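Local coordinates for RNA-binding protein RO60 (Deinococcus radiodurans, PDB 2NVO), which binds several small RNAs that accumulate during recovery from ultraviolet irradiation and contributes to the bacterium's resistance to ultraviolet light, at residues V66-D70 and F71-L75. Residues are numbered along the deposited sequence; the frame is centred on the assembly and turned at random.
Sequences VQATD and FVREL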
ATOM      1  N   VAL A  66     -12.934  -5.557  -3.137  1.00 27.52           N
ATOM      2  CA  VAL A  66     -13.514  -6.281  -2.029  1.00 23.88           C
ATOM      3  C   VAL A  66     -15.017  -6.442  -2.255  1.00 26.48           C
ATOM      4  O   VAL A  66     -15.714  -5.512  -2.660  1.00 22.92           O
ATOM      5  CB  VAL A  66     -13.251  -5.578  -0.688  1.00 22.23           C
ATOM      6  CG1 VAL A  66     -13.997  -4.253  -0.638  1.00 23.74           C
ATOM      7  CG2 VAL A  66     -13.645  -6.482   0.477  1.00 17.59           C
ATOM      8  N   GLN A  67     -15.499  -7.654  -2.028  1.00 26.44           N
ATOM      9  CA  GLN A  67     -16.917  -7.925  -2.025  1.00 23.69           C
ATOM     10  C   GLN A  67     -17.214  -8.625  -0.718  1.00 25.63           C
ATOM     11  O   GLN A  67     -16.394  -9.406  -0.241  1.00 26.10           O
ATOM     12  CB  GLN A  67     -17.283  -8.831  -3.191  1.00 28.88           C
ATOM     13  CG  GLN A  67     -17.227  -8.149  -4.545  1.00 28.43           C
ATOM     14  CD  GLN A  67     -17.873  -8.989  -5.617  1.00 34.23           C
ATOM     15  OE1 GLN A  67     -17.198  -9.513  -6.502  1.00 33.28           O
ATOM     16  NE2 GLN A  67     -19.195  -9.142  -5.534  1.00 34.58           N
ATOM     17  N   ALA A  68     -18.369  -8.337  -0.128  1.00 25.01           N
ATOM     18  CA  ALA A  68     -18.773  -9.013   1.104  1.00 28.13           C
ATOM     19  C   ALA A  68     -19.162 -10.462   0.823  1.00 25.80           C
ATOM     20  O   ALA A  68     -19.913 -10.737  -0.101  1.00 31.69           O
ATOM     21  CB  ALA A  68     -19.923  -8.265   1.761  1.00 27.22           C
ATOM     22  N   THR A  69     -18.641 -11.394   1.607  1.00 25.82           N
ATOM     23  CA  THR A  69     -19.024 -12.787   1.451  1.00 26.00           C
ATOM     24  C   THR A  69     -20.164 -13.118   2.408  1.00 24.47           C
ATOM     25  O   THR A  69     -20.549 -12.296   3.235  1.00 23.63           O
ATOM     26  CB  THR A  69     -17.849 -13.745   1.720  1.00 27.69           C
ATOM     27  OG1 THR A  69     -17.381 -13.562   3.061  1.00 27.00           O
ATOM     28  CG2 THR A  69     -16.712 -13.493   0.735  1.00 29.23           C
ATOM     29  N   ASP A  70     -20.692 -14.330   2.301  1.00 26.93           N
ATOM     30  CA  ASP A  70     -21.806 -14.745   3.152  1.00 26.51           C
ATOM     31  C   ASP A  70     -21.444 -14.656   4.622  1.00 28.68           C
ATOM     32  O   ASP A  70     -22.234 -14.162   5.435  1.00 27.03           O
ATOM     33  CB  ASP A  70     -22.276 -16.156   2.796  1.00 25.36           C
ATOM     34  CG  ASP A  70     -22.859 -16.238   1.405  1.00 29.08           C
ATOM     35  OD1 ASP A  70     -22.979 -15.186   0.750  1.00 29.34           O
ATOM     36  OD2 ASP A  70     -23.196 -17.354   0.957  1.00 32.77           O
ATOM     37  N   PHE A  71     -20.245 -15.114   4.977  1.00 25.27           N
ATOM     38  CA  PHE A  71     -19.851 -15.057   6.372  1.00 27.78           C
ATOM     39  C   PHE A  71     -19.907 -13.633   6.896  1.00 28.39           C
ATOM     40  O   PHE A  71     -20.310 -13.392   8.036  1.00 28.62           O
ATOM     41  CB  PHE A  71     -18.452 -15.612   6.615  1.00 28.51           C
ATOM     42  CG  PHE A  71     -17.872 -15.153   7.910  1.00 30.25           C
ATOM     43  CD1 PHE A  71     -18.167 -15.820   9.085  1.00 33.01           C
ATOM     44  CD2 PHE A  71     -17.083 -14.018   7.970  1.00 28.86           C
ATOM     45  CE1 PHE A  71     -17.662 -15.379  10.293  1.00 32.95           C
ATOM     46  CE2 PHE A  71     -16.576 -13.575   9.172  1.00 31.20           C
ATOM     47  CZ  PHE A  71     -16.869 -14.258  10.339  1.00 32.78           C
ATOM     48  N   VAL A  72     -19.484 -12.689   6.063  1.00 24.93           N
ATOM     49  CA  VAL A  72     -19.439 -11.295   6.474  1.00 27.15           C
ATOM     50  C   VAL A  72     -20.837 -10.702   6.696  1.00 26.36           C
ATOM     51  O   VAL A  72     -21.074  -9.994   7.677  1.00 28.62           O
ATOM     52  CB  VAL A  72     -18.642 -10.443   5.464  1.00 25.24           C
ATOM     53  CG1 VAL A  72     -18.713  -8.974   5.821  1.00 23.19           C
ATOM     54  CG2 VAL A  72     -17.200 -10.920   5.407  1.00 27.50           C
ATOM     55  N   ARG A  73     -21.758 -10.977   5.783  1.00 27.43           N
ATOM     56  CA  ARG A  73     -23.122 -10.470   5.930  1.00 30.10           C
ATOM     57  C   ARG A  73     -23.795 -11.106   7.141  1.00 30.37           C
ATOM     58  O   ARG A  73     -24.350 -10.417   7.996  1.00 29.87           O
ATOM     59  CB  ARG A  73     -23.936 -10.748   4.669  1.00 28.40           C
ATOM     60  CG  ARG A  73     -23.536  -9.884   3.491  1.00 30.26           C
ATOM     61  CD  ARG A  73     -24.297 -10.271   2.247  1.00 31.74           C
ATOM     62  NE  ARG A  73     -23.805 -11.518   1.681  1.00 31.77           N
ATOM     63  CZ  ARG A  73     -22.919 -11.582   0.691  1.00 33.61           C
ATOM     64  NH1 ARG A  73     -22.440 -10.461   0.157  1.00 33.99           N
ATOM     65  NH2 ARG A  73     -22.510 -12.758   0.234  1.00 29.95           N
ATOM     66  N   GLU A  74     -23.722 -12.430   7.194  1.00 30.52           N
ATOM     67  CA  GLU A  74     -24.268 -13.217   8.295  1.00 33.97           C
ATOM     68  C   GLU A  74     -23.773 -12.726   9.649  1.00 34.85           C
ATOM     69  O   GLU A  74     -24.523 -12.696  10.619  1.00 36.14           O
ATOM     70  CB  GLU A  74     -23.894 -14.686   8.098  1.00 34.06           C
ATOM     71  CG  GLU A  74     -23.658 -15.469   9.385  1.00 38.01           C
ATOM     72  CD  GLU A  74     -22.565 -16.520   9.216  1.00 42.80           C
ATOM     73  OE1 GLU A  74     -21.372 -16.170   9.369  1.00 37.31           O
ATOM     74  OE2 GLU A  74     -22.898 -17.693   8.928  1.00 52.99           O
ATOM     75  N   LEU A  75     -22.509 -12.334   9.710  1.00 35.05           N
ATOM     76  CA  LEU A  75     -21.941 -11.848  10.954  1.00 32.18           C
ATOM     77  C   LEU A  75     -22.502 -10.488  11.325  1.00 33.65           C
ATOM     78  O   LEU A  75     -22.705 -10.198  12.498  1.00 34.20           O
ATOM     79  CB  LEU A  75     -20.420 -11.764  10.866  1.00 32.78           C
ATOM     80  CG  LEU A  75     -19.790 -11.038  12.053  1.00 31.51           C
ATOM     81  CD1 LEU A  75     -20.000 -11.843  13.336  1.00 36.46           C
ATOM     82  CD2 LEU A  75     -18.311 -10.792  11.807  1.00 32.54           C
TER
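Arg-73 NH2 meets Asp-70 OD1 at 2.5 Å in a short salt bridge across the first turn of helix 70-78, in the TROVE domain, whose helical HEAT-like repeats form the horseshoe of this RNA-binding protein. Here, as a worked example of how a helix start is tied to the loop leading into it, Thr-69 takes the N-cap position and Asp-70 opens the helix, while the Arg-73 side chain turns back toward them. The N-H...O angle is 153°, and the carboxylate oxygen lies in the guanidinium plane, at its edge. The carboxylate and guanidinium planes are turned 64° apart, and OD1 alone of the two carboxylate oxygens comes within bonding distance of NH2. A bend about CG-CD of Arg-73 (chi3 -75°) swings the guanidinium back toward the N-terminal side, where NH1 also reaches Ala-68 O at 2.6 Å, a weak bond. Thr-69 O stands 3.5 Å above one guanidinium face, over its centre, and accepts a bond from Arg-73 N at 3.1 Å. One step on, Glu-74 N is bonded to Asp-70 O, continuing the helical pattern. An apolar contact adjoins this: Ala-68 CB packs 4.3 Å from Val-72 CG1, with Ala-68 also touching Leu-104 and Leu-108 of helix 100-112 and Val-72 resting on Phe-47 of helix 40-50. The ring of Phe-71 makes a cation-pi contact with Arg-43 of the same helix, and Glu-74 pairs with Arg-78. The Thr-69 hydroxyl is hydrogen-bonded to Asp-53, tying the N-cap residue to the connection between helix 40-50 and strand 56-59, and the same OG1 lies 3.5 Å from Val-72 CG2, where the two side chains cross at about a right angle.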